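Local coordinates for conserved hypothetical protein TA1206 (Thermoplasma acidophilum, PDB 1QW2), which is of unknown function and belongs to the DUF1805 family, forming a four-chain assembly in which a beta sheet runs on from one subunit into another, at residues I10-I15 with V19-K24; P31-K36 with A42-L47. One frame throughout, in Å; residues are numbered along the deposited sequence.

Interaction 1. Residues I10-I15 with V19-K24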
loop_
_atom_site.group_PDB
_atom_site.type_symbol
_atom_site.label_atom_id
_atom_site.label_comp_id
_atom_site.label_asym_id
_atom_site.label_seq_id
_atom_site.Cartn_x
_atom_site.Cartn_y
_atom_site.Cartn_z
ATOM N N ILE A 10 -2.711 4.995 1.913
ATOM C CA ILE A 10 -3.135 4.060 2.944
ATOM C C ILE A 10 -2.820 4.722 4.272
ATOM O O ILE A 10 -1.656 4.939 4.602
ATOM C CB ILE A 10 -2.359 2.739 2.843
ATOM C CG1 ILE A 10 -2.421 2.216 1.408
ATOM C CG2 ILE A 10 -2.946 1.717 3.808
ATOM C CD1 ILE A 10 -1.447 1.097 1.129
ATOM N N ASP A 11 -3.854 5.051 5.034
ATOM C CA ASP A 11 -3.645 5.708 6.312
ATOM C C ASP A 11 -4.317 4.981 7.455
ATOM O O ASP A 11 -5.414 4.447 7.310
ATOM C CB ASP A 11 -4.180 7.139 6.257
ATOM C CG ASP A 11 -3.452 8.001 5.247
ATOM O OD1 ASP A 11 -4.022 9.034 4.839
ATOM O OD2 ASP A 11 -2.313 7.659 4.864
ATOM N N SER A 12 -3.639 4.957 8.594
ATOM C CA SER A 12 -4.188 4.343 9.789
ATOM C C SER A 12 -4.648 5.522 10.627
ATOM O O SER A 12 -3.843 6.371 11.010
ATOM C CB SER A 12 -3.114 3.550 10.536
ATOM O OG SER A 12 -2.638 2.482 9.739
ATOM N N ILE A 13 -5.946 5.591 10.892
ATOM C CA ILE A 13 -6.482 6.689 11.676
ATOM C C ILE A 13 -7.175 6.180 12.925
ATOM O O ILE A 13 -7.623 5.035 12.981
ATOM C CB ILE A 13 -7.480 7.531 10.856
ATOM C CG1 ILE A 13 -8.684 6.677 10.460
ATOM C CG2 ILE A 13 -6.792 8.078 9.610
ATOM C CD1 ILE A 13 -9.770 7.453 9.741
ATOM N N GLU A 14 -7.249 7.040 13.933
ATOM C CA GLU A 14 -7.892 6.684 15.184
ATOM C C GLU A 14 -9.053 7.634 15.438
ATOM O O GLU A 14 -8.909 8.853 15.334
ATOM C CB GLU A 14 -6.886 6.756 16.335
ATOM C CG GLU A 14 -7.429 6.273 17.666
ATOM C CD GLU A 14 -6.349 6.159 18.721
ATOM O OE1 GLU A 14 -5.396 5.377 18.514
ATOM O OE2 GLU A 14 -6.450 6.850 19.756
ATOM N N ILE A 15 -10.208 7.060 15.753
ATOM C CA ILE A 15 -11.408 7.834 16.029
ATOM C C ILE A 15 -12.096 7.211 17.231
ATOM O O ILE A 15 -12.394 6.018 17.232
ATOM C CB ILE A 15 -12.387 7.806 14.835
ATOM C CG1 ILE A 15 -11.687 8.311 13.573
ATOM C CG2 ILE A 15 -13.607 8.665 15.145
ATOM C CD1 ILE A 15 -12.536 8.215 12.319
ATOM N N VAL A 19 -9.203 2.064 15.917
ATOM C CA VAL A 19 -8.341 2.175 14.745
ATOM C C VAL A 19 -9.070 1.774 13.468
ATOM O O VAL A 19 -9.796 0.778 13.436
ATOM C CB VAL A 19 -7.084 1.292 14.896
ATOM C CG1 VAL A 19 -6.130 1.545 13.738
ATOM C CG2 VAL A 19 -6.403 1.585 16.225
ATOM N N TYR A 20 -8.866 2.557 12.414
ATOM C CA TYR A 20 -9.499 2.308 11.125
ATOM C C TYR A 20 -8.470 2.443 10.017
ATOM O O TYR A 20 -7.475 3.155 10.160
ATOM C CB TYR A 20 -10.617 3.325 10.876
ATOM C CG TYR A 20 -11.724 3.298 11.898
ATOM C CD1 TYR A 20 -12.850 2.500 11.716
ATOM C CD2 TYR A 20 -11.634 4.057 13.063
ATOM C CE1 TYR A 20 -13.863 2.457 12.674
ATOM C CE2 TYR A 20 -12.635 4.021 14.024
ATOM C CZ TYR A 20 -13.746 3.221 13.825
ATOM O OH TYR A 20 -14.733 3.193 14.783
ATOM N N GLN A 21 -8.715 1.760 8.906
ATOM C CA GLN A 21 -7.818 1.841 7.768
ATOM C C GLN A 21 -8.512 2.632 6.667
ATOM O O GLN A 21 -9.599 2.259 6.221
ATOM C CB GLN A 21 -7.472 0.440 7.257
ATOM C CG GLN A 21 -6.776 -0.436 8.287
ATOM C CD GLN A 21 -5.417 0.102 8.699
ATOM O OE1 GLN A 21 -4.810 -0.384 9.652
ATOM N NE2 GLN A 21 -4.930 1.105 7.977
ATOM N N PHE A 22 -7.906 3.742 6.262
ATOM C CA PHE A 22 -8.453 4.554 5.186
ATOM C C PHE A 22 -7.638 4.249 3.941
ATOM O O PHE A 22 -6.406 4.257 3.976
ATOM C CB PHE A 22 -8.350 6.050 5.487
ATOM C CG PHE A 22 -8.710 6.922 4.315
ATOM C CD1 PHE A 22 -10.026 7.000 3.865
ATOM C CD2 PHE A 22 -7.728 7.635 3.634
ATOM C CE1 PHE A 22 -10.363 7.772 2.754
ATOM C CE2 PHE A 22 -8.055 8.411 2.520
ATOM C CZ PHE A 22 -9.374 8.479 2.079
ATOM N N PHE A 23 -8.328 3.976 2.844
ATOM C CA PHE A 23 -7.664 3.674 1.589
ATOM C C PHE A 23 -8.261 4.502 0.465
ATOM O O PHE A 23 -9.471 4.708 0.410
ATOM C CB PHE A 23 -7.809 2.180 1.263
ATOM C CG PHE A 23 -7.261 1.792 -0.084
ATOM C CD1 PHE A 23 -8.089 1.755 -1.208
ATOM C CD2 PHE A 23 -5.918 1.463 -0.229
ATOM C CE1 PHE A 23 -7.578 1.392 -2.458
ATOM C CE2 PHE A 23 -5.403 1.102 -1.468
ATOM C CZ PHE A 23 -6.234 1.066 -2.587
ATOM N N LYS A 24 -7.399 4.997 -0.413
ATOM C CA LYS A 24 -7.827 5.769 -1.569
ATOM C C LYS A 24 -6.895 5.429 -2.716
ATOM O O LYS A 24 -5.676 5.421 -2.560
ATOM C CB LYS A 24 -7.766 7.276 -1.306
ATOM C CG LYS A 24 -8.177 8.084 -2.532
ATOM C CD LYS A 24 -8.107 9.581 -2.284
ATOM C CE LYS A 24 -8.398 10.347 -3.565
ATOM N NZ LYS A 24 -8.322 11.818 -3.366
HETATM O O HOH W 1 -14.943 5.235 16.712
#
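Gln21 has CG anti to its carbonyl carbon (chi1 -60°) and a chain bent at chi2 (-64°), which fold its amide back over the neighbouring strand to meet Ser12. The two belong to a beta hairpin, strand 3-15 against strand 18-25, and form one of its non-hydrogen-bonded pairs. Gln21 NE2 donates to Ser12 OG at 3.2 Å, the hydroxyl tilted somewhat out of the amide plane, while Gln21 OE1 bonds Ser12 OG of the fourth subunit, and Ser12 OG bonds Gln21 OE1 of that subunit. An alanine in place of Gln21 would probably leave Ser12 OG without its amide partners in both chains and open a gap where the glutamines of the two subunits pack. Asp11 and Phe22 are joined by two backbone bonds, Asp11 N to Phe22 O at 2.9 Å and Phe22 N to Asp11 O at 2.8 Å, both nearly straight. Their side chains run alongside each other, Asp11 OD1 at the edge of the phenyl ring. Ile10 shares the Gln21 face and sets CG1 against the ring edge of Phe23, CD2 at 3.9 Å; that ring stacks on Phe23 of the third subunit. On the other face the side chains of Ile13 and Tyr20 cross at a slant, Ile13 CG1 against Tyr20 CB, and Leu68 of helix 68-73 covers Ile13 and Phe22. Strand 10-15 also pairs antiparallel with a strand of the second subunit. At the turn end the Tyr20 ring presents its edge to Ile15 O, and one water bridges Ile15 O (2.7 Å) and Tyr20 OH (2.8 Å).

Interaction 2. Residues P31-K36 with A42-L47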
loop_
_atom_site.group_PDB
_atom_site.type_symbol
_atom_site.label_atom_id
_atom_site.label_comp_id
_atom_site.label_asym_id
_atom_site.label_seq_id
_atom_site.Cartn_x
_atom_site.Cartn_y
_atom_site.Cartn_z
ATOM N N PRO A 31 -12.312 8.197 -8.054
ATOM C CA PRO A 31 -11.372 7.400 -7.262
ATOM C C PRO A 31 -12.127 6.383 -6.413
ATOM O O PRO A 31 -13.340 6.474 -6.249
ATOM C CB PRO A 31 -10.682 8.445 -6.397
ATOM C CG PRO A 31 -11.802 9.411 -6.121
ATOM C CD PRO A 31 -12.476 9.545 -7.480
ATOM N N LEU A 32 -11.398 5.408 -5.885
ATOM C CA LEU A 32 -11.985 4.404 -5.016
ATOM C C LEU A 32 -11.485 4.727 -3.619
ATOM O O LEU A 32 -10.292 4.943 -3.421
ATOM C CB LEU A 32 -11.517 3.000 -5.415
ATOM C CG LEU A 32 -11.903 1.826 -4.501
ATOM C CD1 LEU A 32 -11.636 0.519 -5.230
ATOM C CD2 LEU A 32 -11.122 1.868 -3.199
ATOM N N LEU A 33 -12.389 4.798 -2.653
ATOM C CA LEU A 33 -11.961 5.046 -1.292
ATOM C C LEU A 33 -12.894 4.386 -0.303
ATOM O O LEU A 33 -14.098 4.279 -0.536
ATOM C CB LEU A 33 -11.837 6.549 -0.996
ATOM C CG LEU A 33 -12.994 7.516 -1.212
ATOM C CD1 LEU A 33 -12.623 8.867 -0.594
ATOM C CD2 LEU A 33 -13.281 7.665 -2.704
ATOM N N PHE A 34 -12.308 3.905 0.785
ATOM C CA PHE A 34 -13.071 3.264 1.836
ATOM C C PHE A 34 -12.389 3.443 3.182
ATOM O O PHE A 34 -11.217 3.820 3.258
ATOM C CB PHE A 34 -13.276 1.761 1.526
ATOM C CG PHE A 34 -12.013 0.926 1.562
ATOM C CD1 PHE A 34 -11.420 0.569 2.774
ATOM C CD2 PHE A 34 -11.450 0.452 0.383
ATOM C CE1 PHE A 34 -10.287 -0.253 2.809
ATOM C CE2 PHE A 34 -10.316 -0.373 0.407
ATOM C CZ PHE A 34 -9.737 -0.725 1.620
ATOM N N ILE A 35 -13.161 3.223 4.240
ATOM C CA ILE A 35 -12.676 3.286 5.608
ATOM C C ILE A 35 -13.113 1.954 6.200
ATOM O O ILE A 35 -14.301 1.626 6.189
ATOM C CB ILE A 35 -13.325 4.420 6.416
ATOM C CG1 ILE A 35 -12.991 5.770 5.787
ATOM C CG2 ILE A 35 -12.824 4.369 7.865
ATOM C CD1 ILE A 35 -13.673 6.944 6.464
ATOM N N LYS A 36 -12.163 1.184 6.708
ATOM C CA LYS A 36 -12.496 -0.117 7.265
ATOM C C LYS A 36 -12.127 -0.276 8.728
ATOM O O LYS A 36 -11.026 0.075 9.149
ATOM C CB LYS A 36 -11.830 -1.212 6.428
ATOM C CG LYS A 36 -12.148 -2.638 6.866
ATOM C CD LYS A 36 -11.050 -3.201 7.755
ATOM C CE LYS A 36 -11.355 -4.639 8.158
ATOM N NZ LYS A 36 -10.174 -5.306 8.778
ATOM N N ALA A 42 -17.042 1.444 5.324
ATOM C CA ALA A 42 -17.787 2.470 4.604
ATOM C C ALA A 42 -17.034 2.624 3.292
ATOM O O ALA A 42 -15.805 2.648 3.281
ATOM C CB ALA A 42 -17.771 3.785 5.364
HETATM N N MSE A 43 -17.756 2.716 2.185
HETATM C CA MSE A 43 -17.096 2.861 0.898
HETATM C C MSE A 43 -17.845 3.851 0.020
HETATM O O MSE A 43 -19.032 4.111 0.232
HETATM C CB MSE A 43 -16.989 1.498 0.198
HETATM C CG MSE A 43 -16.166 1.506 -1.080
HETATM SE SE MSE A 43 -15.827 -0.302 -1.725
HETATM C CE MSE A 43 -15.938 0.031 -3.605
ATOM N N CYS A 44 -17.126 4.404 -0.951
ATOM C CA CYS A 44 -17.668 5.367 -1.900
ATOM C C CYS A 44 -18.702 4.716 -2.816
ATOM O O CYS A 44 -19.036 3.541 -2.659
ATOM C CB CYS A 44 -16.536 5.954 -2.746
ATOM S SG CYS A 44 -15.716 4.725 -3.792
ATOM N N GLY A 45 -19.181 5.489 -3.789
ATOM C CA GLY A 45 -20.190 5.022 -4.729
ATOM C C GLY A 45 -19.909 3.757 -5.522
ATOM O O GLY A 45 -20.837 3.146 -6.052
ATOM N N TYR A 46 -18.646 3.358 -5.627
ATOM C CA TYR A 46 -18.319 2.144 -6.363
ATOM C C TYR A 46 -18.776 0.876 -5.638
ATOM O O TYR A 46 -18.784 -0.206 -6.225
ATOM C CB TYR A 46 -16.815 2.069 -6.636
ATOM C CG TYR A 46 -16.344 2.895 -7.817
ATOM C CD1 TYR A 46 -16.833 2.656 -9.105
ATOM C CD2 TYR A 46 -15.370 3.877 -7.654
ATOM C CE1 TYR A 46 -16.352 3.379 -10.205
ATOM C CE2 TYR A 46 -14.883 4.604 -8.743
ATOM C CZ TYR A 46 -15.374 4.348 -10.009
ATOM O OH TYR A 46 -14.864 5.039 -11.087
ATOM N N LEU A 47 -19.177 1.007 -4.376
ATOM C CA LEU A 47 -19.634 -0.158 -3.624
ATOM C C LEU A 47 -20.982 -0.672 -4.098
ATOM O O LEU A 47 -21.924 0.098 -4.292
ATOM C CB LEU A 47 -19.736 0.159 -2.129
ATOM C CG LEU A 47 -20.294 -0.983 -1.269
ATOM C CD1 LEU A 47 -19.324 -2.151 -1.280
ATOM C CD2 LEU A 47 -20.522 -0.501 0.159
#
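Ala42 O receives the N-H of Ile35 at 2.9 Å, and Ala42 N returns a bond of the same length to Ile35 O, the pair that ties the hairpin of strands 32-36 and 41-43 together. Phe34 and Met43 follow as a non-hydrogen-bonded pair with their CA atoms 4.2 Å apart. Phe34 CG sits between its backbone N and carbonyl carbon (chi1 67°), which carries the ring away from the partner strand and leaves CB to touch Met43 CG at 3.9 Å. The ring meets that of Phe23 on strand 18-25, while Met43, a selenomethionine here, packs on Met43 of the third subunit. Past Met43 the strand gives way to a type I turn, Cys44 to Leu47, yet the ladder is carried one step further by the cysteine. Cys44 N donates to Leu33 O at 3.1 Å, and Cys44 SG takes the N-H of Leu33 at 3.5 Å in a nearly straight bond. The thiol thus stands in for the backbone carbonyl that a continuing strand would offer. It reaches Leu33 N because chi1 of 64° swings SG between the backbone N and carbonyl carbon of Cys44. Leu33 CD2 closes on Cys44 CB at 3.7 Å, with Val65 against both residues. Beyond the thiol, the Tyr46 ring turns its edge to Pro31 O, which lies in the ring plane 3.5 Å from CE2. Tyr46 OH bonds Ala30 O of its own chain and Asp57 of the third subunit; Gly45 O bonds Arg61 of its own chain and Thr51 of the third subunit. One amide bond and one long sulfur bond, where a continuing strand would have two amide bonds, therefore join the start of the turn to Leu33, while Gly45 O and Tyr46 OH each divide between the two chains.

Interactions 1 and 2 are successive antiparallel hairpins of one mixed sheet, joined where strands 18-25 and 32-36 lie side by side: Gln21 O faces Lys36 N at 2.8 Å and Phe23 N faces Phe34 O at 2.9 Å, both probable hydrogen bonds. Each is largely buried, but interaction 2 lies nearer the middle of the chain, whereas interaction 1 includes the strand outermost within this chain, where the second subunit continues the sheet. Helix 68-73 and the third subunit touch both. Interaction 1 has regular amide pairing plus a Gln21-Ser12 side-chain bond extended by further bonds to the fourth subunit; interaction 2 leaves the strand at Cys44, where a sulfur replaces one of the two acceptors.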